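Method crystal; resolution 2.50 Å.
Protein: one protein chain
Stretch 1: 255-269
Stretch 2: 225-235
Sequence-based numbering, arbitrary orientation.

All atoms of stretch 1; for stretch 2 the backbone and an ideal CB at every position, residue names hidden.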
ATOM      1  N   PRO A 255      -9.412 -11.539  -0.786  1.00 20.69           N
ATOM      2  CA  PRO A 255      -8.647 -11.000  -1.920  1.00 20.05           C
ATOM      3  C   PRO A 255      -9.234 -11.387  -3.286  1.00 19.26           C
ATOM      4  O   PRO A 255      -9.266 -10.545  -4.185  1.00 18.84           O
ATOM      5  CB  PRO A 255      -7.236 -11.602  -1.713  1.00 19.43           C
ATOM      6  CG  PRO A 255      -7.136 -11.787  -0.286  1.00 18.59           C
ATOM      7  CD  PRO A 255      -8.524 -12.346   0.069  1.00 20.86           C
ATOM      8  N   ALA A 256      -9.716 -12.626  -3.402  1.00 18.64           N
ATOM      9  CA  ALA A 256     -10.353 -13.139  -4.634  1.00 18.57           C
ATOM     10  C   ALA A 256     -11.626 -12.358  -4.955  1.00 18.03           C
ATOM     11  O   ALA A 256     -11.844 -11.977  -6.101  1.00 17.96           O
ATOM     12  CB  ALA A 256     -10.661 -14.684  -4.532  1.00 17.55           C
ATOM     13  N   VAL A 257     -12.436 -12.107  -3.932  1.00 17.66           N
ATOM     14  CA  VAL A 257     -13.654 -11.312  -4.079  1.00 18.03           C
ATOM     15  C   VAL A 257     -13.338  -9.845  -4.420  1.00 17.98           C
ATOM     16  O   VAL A 257     -13.949  -9.276  -5.315  1.00 19.17           O
ATOM     17  CB  VAL A 257     -14.558 -11.403  -2.807  1.00 18.52           C
ATOM     18  CG1 VAL A 257     -15.826 -10.540  -2.957  1.00 18.05           C
ATOM     19  CG2 VAL A 257     -14.921 -12.868  -2.490  1.00 16.58           C
ATOM     20  N   ALA A 258     -12.385  -9.238  -3.716  1.00 17.51           N
ATOM     21  CA  ALA A 258     -11.954  -7.885  -4.028  1.00 16.94           C
ATOM     22  C   ALA A 258     -11.454  -7.770  -5.483  1.00 17.45           C
ATOM     23  O   ALA A 258     -11.709  -6.770  -6.132  1.00 17.34           O
ATOM     24  CB  ALA A 258     -10.890  -7.405  -3.049  1.00 15.47           C
ATOM     25  N   ASP A 259     -10.730  -8.776  -5.983  1.00 17.94           N
ATOM     26  CA  ASP A 259     -10.184  -8.701  -7.333  1.00 18.20           C
ATOM     27  C   ASP A 259     -11.326  -8.846  -8.338  1.00 18.78           C
ATOM     28  O   ASP A 259     -11.370  -8.119  -9.331  1.00 19.71           O
ATOM     29  CB  ASP A 259      -9.072  -9.739  -7.568  1.00 17.80           C
ATOM     30  CG  ASP A 259      -8.632  -9.814  -9.040  1.00 18.10           C
ATOM     31  OD1 ASP A 259      -7.944  -8.896  -9.548  1.00 17.41           O
ATOM     32  OD2 ASP A 259      -8.980 -10.805  -9.699  1.00 18.33           O
ATOM     33  N   LEU A 260     -12.261  -9.747  -8.052  1.00 19.08           N
ATOM     34  CA  LEU A 260     -13.473  -9.898  -8.844  1.00 19.77           C
ATOM     35  C   LEU A 260     -14.240  -8.585  -9.010  1.00 20.50           C
ATOM     36  O   LEU A 260     -14.645  -8.215 -10.130  1.00 20.55           O
ATOM     37  CB  LEU A 260     -14.411 -10.928  -8.191  1.00 19.57           C
ATOM     38  CG  LEU A 260     -15.791 -11.046  -8.851  1.00 19.82           C
ATOM     39  CD1 LEU A 260     -15.650 -11.478 -10.324  1.00 18.31           C
ATOM     40  CD2 LEU A 260     -16.686 -12.010  -8.079  1.00 19.61           C
ATOM     41  N   ARG A 261     -14.472  -7.909  -7.881  1.00 21.02           N
ATOM     42  CA  ARG A 261     -15.276  -6.694  -7.872  1.00 21.41           C
ATOM     43  C   ARG A 261     -14.536  -5.596  -8.627  1.00 22.24           C
ATOM     44  O   ARG A 261     -15.140  -4.821  -9.344  1.00 23.07           O
ATOM     45  CB  ARG A 261     -15.588  -6.279  -6.425  1.00 21.45           C
ATOM     46  CG  ARG A 261     -16.440  -5.043  -6.303  1.00 19.38           C
ATOM     47  CD  ARG A 261     -16.850  -4.777  -4.847  1.00 19.79           C
ATOM     48  NE  ARG A 261     -17.557  -3.507  -4.766  1.00 16.53           N
ATOM     49  CZ  ARG A 261     -16.958  -2.322  -4.622  1.00 17.42           C
ATOM     50  NH1 ARG A 261     -17.687  -1.209  -4.591  1.00 12.23           N
ATOM     51  NH2 ARG A 261     -15.631  -2.250  -4.465  1.00 16.61           N
ATOM     52  N   ARG A 262     -13.221  -5.560  -8.472  1.00 23.04           N
ATOM     53  CA  ARG A 262     -12.374  -4.585  -9.133  1.00 24.58           C
ATOM     54  C   ARG A 262     -12.355  -4.763 -10.667  1.00 24.34           C
ATOM     55  O   ARG A 262     -12.581  -3.795 -11.415  1.00 24.47           O
ATOM     56  CB  ARG A 262     -10.972  -4.683  -8.541  1.00 24.91           C
ATOM     57  CG  ARG A 262      -9.943  -3.726  -9.107  1.00 29.53           C
ATOM     58  CD  ARG A 262      -8.803  -3.672  -8.114  1.00 37.89           C
ATOM     59  NE  ARG A 262      -7.623  -2.942  -8.575  1.00 44.20           N
ATOM     60  CZ  ARG A 262      -6.505  -2.786  -7.847  1.00 47.31           C
ATOM     61  NH1 ARG A 262      -6.398  -3.296  -6.610  1.00 46.92           N
ATOM     62  NH2 ARG A 262      -5.484  -2.107  -8.352  1.00 47.66           N
ATOM     63  N   GLN A 263     -12.107  -5.995 -11.121  1.00 23.76           N
ATOM     64  CA  GLN A 263     -11.990  -6.293 -12.543  1.00 23.30           C
ATOM     65  C   GLN A 263     -13.309  -6.178 -13.322  1.00 23.35           C
ATOM     66  O   GLN A 263     -13.318  -5.704 -14.464  1.00 23.66           O
ATOM     67  CB  GLN A 263     -11.382  -7.684 -12.758  1.00 23.37           C
ATOM     68  CG  GLN A 263      -9.933  -7.804 -12.360  1.00 22.17           C
ATOM     69  CD  GLN A 263      -9.038  -6.911 -13.179  1.00 22.81           C
ATOM     70  OE1 GLN A 263      -8.728  -5.780 -12.771  1.00 22.48           O
ATOM     71  NE2 GLN A 263      -8.626  -7.398 -14.356  1.00 21.15           N
ATOM     72  N   THR A 264     -14.411  -6.603 -12.710  1.00 22.77           N
ATOM     73  CA  THR A 264     -15.701  -6.673 -13.406  1.00 21.81           C
ATOM     74  C   THR A 264     -16.607  -5.507 -13.069  1.00 22.24           C
ATOM     75  O   THR A 264     -17.504  -5.202 -13.836  1.00 22.04           O
ATOM     76  CB  THR A 264     -16.481  -7.985 -13.046  1.00 22.18           C
ATOM     77  OG1 THR A 264     -16.919  -7.948 -11.674  1.00 19.50           O
ATOM     78  CG2 THR A 264     -15.628  -9.232 -13.299  1.00 20.36           C
ATOM     79  N   ARG A 265     -16.391  -4.888 -11.903  1.00 22.89           N
ATOM     80  CA  ARG A 265     -17.238  -3.805 -11.379  1.00 24.15           C
ATOM     81  C   ARG A 265     -18.675  -4.240 -11.093  1.00 23.90           C
ATOM     82  O   ARG A 265     -19.589  -3.413 -11.047  1.00 23.86           O
ATOM     83  CB  ARG A 265     -17.234  -2.591 -12.322  1.00 24.46           C
ATOM     84  CG  ARG A 265     -15.893  -1.893 -12.368  1.00 28.81           C
ATOM     85  CD  ARG A 265     -15.479  -1.631 -13.808  1.00 36.16           C
ATOM     86  NE  ARG A 265     -16.525  -0.891 -14.518  1.00 43.61           N
ATOM     87  CZ  ARG A 265     -16.432  -0.463 -15.777  1.00 46.79           C
ATOM     88  NH1 ARG A 265     -17.442   0.198 -16.330  1.00 48.12           N
ATOM     89  NH2 ARG A 265     -15.332  -0.701 -16.483  1.00 48.25           N
ATOM     90  N   ALA A 266     -18.875  -5.541 -10.907  1.00 23.78           N
ATOM     91  CA  ALA A 266     -20.219  -6.076 -10.657  1.00 22.95           C
ATOM     92  C   ALA A 266     -20.607  -5.726  -9.225  1.00 22.42           C
ATOM     93  O   ALA A 266     -19.729  -5.548  -8.385  1.00 21.77           O
ATOM     94  CB  ALA A 266     -20.256  -7.576 -10.888  1.00 22.26           C
ATOM     95  N   PRO A 267     -21.919  -5.562  -8.963  1.00 22.33           N
ATOM     96  CA  PRO A 267     -22.362  -5.344  -7.582  1.00 21.67           C
ATOM     97  C   PRO A 267     -22.333  -6.671  -6.810  1.00 21.34           C
ATOM     98  O   PRO A 267     -23.021  -7.630  -7.211  1.00 21.32           O
ATOM     99  CB  PRO A 267     -23.796  -4.838  -7.756  1.00 21.57           C
ATOM    100  CG  PRO A 267     -24.265  -5.531  -9.059  1.00 22.08           C
ATOM    101  CD  PRO A 267     -23.045  -5.540  -9.933  1.00 21.87           C
ATOM    102  N   ILE A 268     -21.533  -6.736  -5.742  1.00 20.63           N
ATOM    103  CA  ILE A 268     -21.325  -8.000  -5.002  1.00 20.12           C
ATOM    104  C   ILE A 268     -21.965  -7.976  -3.606  1.00 20.09           C
ATOM    105  O   ILE A 268     -21.782  -7.027  -2.847  1.00 19.96           O
ATOM    106  CB  ILE A 268     -19.813  -8.371  -4.888  1.00 20.18           C
ATOM    107  CG1 ILE A 268     -19.098  -8.287  -6.255  1.00 19.56           C
ATOM    108  CG2 ILE A 268     -19.595  -9.724  -4.161  1.00 18.81           C
ATOM    109  CD1 ILE A 268     -19.423  -9.400  -7.274  1.00 19.62           C
ATOM    110  N   CYS A 269     -22.734  -9.016  -3.296  1.00 20.68           N
ATOM    111  CA  CYS A 269     -23.279  -9.218  -1.952  1.00 20.85           C
ATOM    112  C   CYS A 269     -22.591 -10.429  -1.283  1.00 20.77           C
ATOM    113  O   CYS A 269     -22.461 -11.516  -1.880  1.00 20.76           O
ATOM    114  CB  CYS A 269     -24.796  -9.385  -2.010  1.00 20.49           C
ATOM    115  SG  CYS A 269     -25.595  -9.747  -0.424  1.00 23.01           S
ATOM    116  N   UNK A 225     -15.002 -20.776  -8.622  1.00 18.99           N
ATOM    117  CA  UNK A 225     -13.654 -20.216  -8.633  1.00 19.18           C
ATOM    118  C   UNK A 225     -13.627 -18.864  -9.333  1.00 19.75           C
ATOM    119  O   UNK A 225     -14.657 -18.412  -9.875  1.00 19.93           O
ATOM    120  CB  UNK A 225     -12.681 -21.180  -9.315  1.00 19.18           C
ATOM    121  N   UNK A 226     -12.452 -18.224  -9.354  1.00 19.28           N
ATOM    122  CA  UNK A 226     -12.359 -16.819  -9.781  1.00 19.53           C
ATOM    123  C   UNK A 226     -12.729 -16.573 -11.247  1.00 19.66           C
ATOM    124  O   UNK A 226     -13.364 -15.564 -11.562  1.00 19.04           O
ATOM    125  CB  UNK A 226     -10.935 -16.314  -9.542  1.00 19.53           C
ATOM    126  N   UNK A 227     -12.334 -17.493 -12.131  1.00 19.61           N
ATOM    127  CA  UNK A 227     -12.595 -17.319 -13.553  1.00 20.49           C
ATOM    128  C   UNK A 227     -14.078 -17.510 -13.900  1.00 20.43           C
ATOM    129  O   UNK A 227     -14.677 -16.690 -14.607  1.00 20.47           O
ATOM    130  CB  UNK A 227     -11.741 -18.300 -14.359  1.00 20.49           C
ATOM    131  N   UNK A 228     -14.676 -18.565 -13.365  1.00 20.13           N
ATOM    132  CA  UNK A 228     -16.075 -18.816 -13.607  1.00 19.69           C
ATOM    133  C   UNK A 228     -16.913 -17.693 -13.025  1.00 19.52           C
ATOM    134  O   UNK A 228     -17.897 -17.300 -13.625  1.00 20.31           O
ATOM    135  CB  UNK A 228     -16.492 -20.165 -13.018  1.00 19.69           C
ATOM    136  N   UNK A 229     -16.527 -17.140 -11.882  1.00 18.88           N
ATOM    137  CA  UNK A 229     -17.348 -16.067 -11.308  1.00 18.06           C
ATOM    138  C   UNK A 229     -17.268 -14.762 -12.130  1.00 18.31           C
ATOM    139  O   UNK A 229     -18.282 -14.087 -12.358  1.00 18.74           O
ATOM    140  CB  UNK A 229     -16.908 -15.797  -9.868  1.00 18.06           C
ATOM    141  N   UNK A 230     -16.063 -14.409 -12.557  1.00 17.72           N
ATOM    142  CA  UNK A 230     -15.856 -13.237 -13.374  1.00 17.49           C
ATOM    143  C   UNK A 230     -16.662 -13.327 -14.677  1.00 17.67           C
ATOM    144  O   UNK A 230     -17.269 -12.346 -15.105  1.00 16.99           O
ATOM    145  CB  UNK A 230     -14.366 -13.063 -13.674  1.00 17.49           C
ATOM    146  N   UNK A 231     -16.654 -14.519 -15.285  1.00 18.06           N
ATOM    147  CA  UNK A 231     -17.354 -14.800 -16.520  1.00 18.38           C
ATOM    148  C   UNK A 231     -18.874 -14.666 -16.322  1.00 19.49           C
ATOM    149  O   UNK A 231     -19.564 -14.097 -17.172  1.00 20.48           O
ATOM    150  CB  UNK A 231     -16.996 -16.200 -17.023  1.00 18.38           C
ATOM    151  N   UNK A 232     -19.397 -15.187 -15.212  1.00 19.77           N
ATOM    152  CA  UNK A 232     -20.803 -15.015 -14.907  1.00 20.46           C
ATOM    153  C   UNK A 232     -21.128 -13.533 -14.612  1.00 21.48           C
ATOM    154  O   UNK A 232     -22.016 -12.963 -15.249  1.00 22.96           O
ATOM    155  CB  UNK A 232     -21.190 -15.897 -13.718  1.00 20.46           C
ATOM    156  N   UNK A 233     -20.402 -12.901 -13.693  1.00 21.42           N
ATOM    157  CA  UNK A 233     -20.573 -11.467 -13.413  1.00 21.45           C
ATOM    158  C   UNK A 233     -20.548 -10.558 -14.615  1.00 21.89           C
ATOM    159  O   UNK A 233     -21.404  -9.690 -14.727  1.00 22.59           O
ATOM    160  CB  UNK A 233     -19.479 -11.007 -12.447  1.00 21.45           C
ATOM    161  N   UNK A 234     -19.565 -10.725 -15.498  1.00 21.95           N
ATOM    162  CA  UNK A 234     -19.536  -9.942 -16.715  1.00 22.14           C
ATOM    163  C   UNK A 234     -20.784 -10.208 -17.579  1.00 22.95           C
ATOM    164  O   UNK A 234     -21.410  -9.270 -18.040  1.00 22.90           O
ATOM    165  CB  UNK A 234     -18.262 -10.253 -17.504  1.00 22.14           C
ATOM    166  N   UNK A 235     -21.154 -11.479 -17.771  1.00 23.21           N
ATOM    167  CA  UNK A 235     -22.282 -11.813 -18.638  1.00 23.62           C
ATOM    168  C   UNK A 235     -23.614 -11.247 -18.147  1.00 24.38           C
ATOM    169  O   UNK A 235     -24.521 -11.015 -18.951  1.00 24.17           O
ATOM    170  CB  UNK A 235     -22.395 -13.333 -18.767  1.00 23.62           C
TER

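Two helices run side by side, 255-264 and 226-235, their N-to-C directions 34° apart and their axes 10.2 Å apart at closest approach. Ala256, Leu260, Thr264 and Ala266 point toward the second helix, so stretch 1 offers a mostly apolar surface with one hydroxyl.

Position 225 stands just before the helix, at its N-cap, with nothing of stretch 1 near its ideal CB. Serine, threonine, aspartate, asparagine or glycine would be usual; it is Gly225, whose O accepts a hydrogen bond from N of residue 229 at 3.0 Å.

At 226 the CA-to-CB bond points sideways, and the ideal CB lies 5.3 Å from Ala256 CB. That gap admits one methyl branch, as in valine or threonine. Thr226 lays CG2 3.7 Å from Ala256 CB, while its OG1 is hydrogen-bonded elsewhere in the structure.

Position 227 points away and 228 lies out of reach, so stretch 1 hardly restricts either; they are His227 and Ala228.

At 229 the ideal CB already sits 4.2 Å from Leu260 CD2, and a small apolar residue suffices. Ala229 makes that contact.

Position 230 is tighter. Its ideal CB is 3.9 Å from Leu260 CD1 and 4.1 Å from Thr264 CG2, which favors alanine, glycine or serine. Ala230 fits: Leu260 CD1 comes within 3.5 Å of Ala230 CA, the leucine methyl resting against the helix backbone.

Positions 231 and 232 meet nothing of stretch 1, so polar or apolar chains could serve; Arg231 and Ile232 occupy them.

At 233 CA-to-CB points toward stretch 1, with the ideal CB 3.8 Å from Ala266 CB, 4.1 Å from Thr264 OG1 and 4.4 Å from Leu260 CD1. A compact, largely apolar chain such as alanine, cysteine, serine or valine is suggested. Cys233, with chi1 in m, sends SG to 4.2 Å from both Leu260 CD2 and Ile268 CD1, while its CB packs on Ala266 CB at 3.8 Å. Thr264 OG1 needs no partner here, since it donates to Leu260 O at 2.8 Å and accepts from Ala266 N at 3.2 Å.

At 234 the bond points sideways, the ideal CB 5.1 Å from Thr264 CG2, leaving room for a medium polar chain that could also reach Gln263 O through water. Asn234 turns its end nearer: ND2 lies 3.4 Å from Thr264 CB, and a water donates to Asn234 OD1 at 3.0 Å and, weakly, to Gln263 O at 3.1 Å.

Position 235 is out of reach; it is Ala235.

Stretch 2, residues 225-235: GTHAAARICNA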
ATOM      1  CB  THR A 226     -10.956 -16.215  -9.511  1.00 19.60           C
ATOM      2  OG1 THR A 226      -9.951 -17.072 -10.074  1.00 18.79           O
ATOM      3  CG2 THR A 226     -10.724 -16.051  -8.013  1.00 18.91           C
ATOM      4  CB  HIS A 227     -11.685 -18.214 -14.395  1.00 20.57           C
ATOM      5  CG  HIS A 227     -12.346 -18.783 -15.612  1.00 23.15           C
ATOM      6  ND1 HIS A 227     -12.745 -18.008 -16.680  1.00 24.23           N
ATOM      7  CD2 HIS A 227     -12.671 -20.061 -15.932  1.00 25.09           C
ATOM      8  CE1 HIS A 227     -13.290 -18.782 -17.601  1.00 25.05           C
ATOM      9  NE2 HIS A 227     -13.253 -20.034 -17.174  1.00 24.66           N
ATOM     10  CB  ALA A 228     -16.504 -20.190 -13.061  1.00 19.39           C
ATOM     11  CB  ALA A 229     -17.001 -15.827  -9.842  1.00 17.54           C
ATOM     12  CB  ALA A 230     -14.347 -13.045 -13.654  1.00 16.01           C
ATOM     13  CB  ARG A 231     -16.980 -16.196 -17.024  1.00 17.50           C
ATOM     14  CG  ARG A 231     -17.838 -16.657 -18.199  1.00 19.51           C
ATOM     15  CD  ARG A 231     -17.309 -17.894 -18.899  1.00 18.49           C
ATOM     16  NE  ARG A 231     -16.341 -17.555 -19.930  1.00 18.11           N
ATOM     17  CZ  ARG A 231     -15.828 -18.425 -20.798  1.00 19.27           C
ATOM     18  NH1 ARG A 231     -16.203 -19.702 -20.762  1.00 19.09           N
ATOM     19  NH2 ARG A 231     -14.941 -18.013 -21.710  1.00 17.05           N
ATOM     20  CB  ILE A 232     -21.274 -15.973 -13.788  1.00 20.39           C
ATOM     21  CG1 ILE A 232     -21.198 -17.424 -14.260  1.00 17.87           C
ATOM     22  CG2 ILE A 232     -22.703 -15.644 -13.339  1.00 20.08           C
ATOM     23  CD1 ILE A 232     -21.265 -18.419 -13.108  1.00 18.41           C
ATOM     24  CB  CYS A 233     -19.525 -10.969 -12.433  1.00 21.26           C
ATOM     25  SG  CYS A 233     -19.837 -11.574 -10.825  1.00 22.36           S
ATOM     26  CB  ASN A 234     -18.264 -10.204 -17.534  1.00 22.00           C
ATOM     27  CG  ASN A 234     -17.031  -9.533 -16.959  1.00 21.55           C
ATOM     28  OD1 ASN A 234     -15.939 -10.056 -17.083  1.00 24.65           O
ATOM     29  ND2 ASN A 234     -17.197  -8.401 -16.320  1.00 21.28           N
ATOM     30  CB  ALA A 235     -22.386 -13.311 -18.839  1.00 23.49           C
TER
HETATM   31  O   HOH W   1     -13.676  -8.188 -16.301  1.00 31.10           O
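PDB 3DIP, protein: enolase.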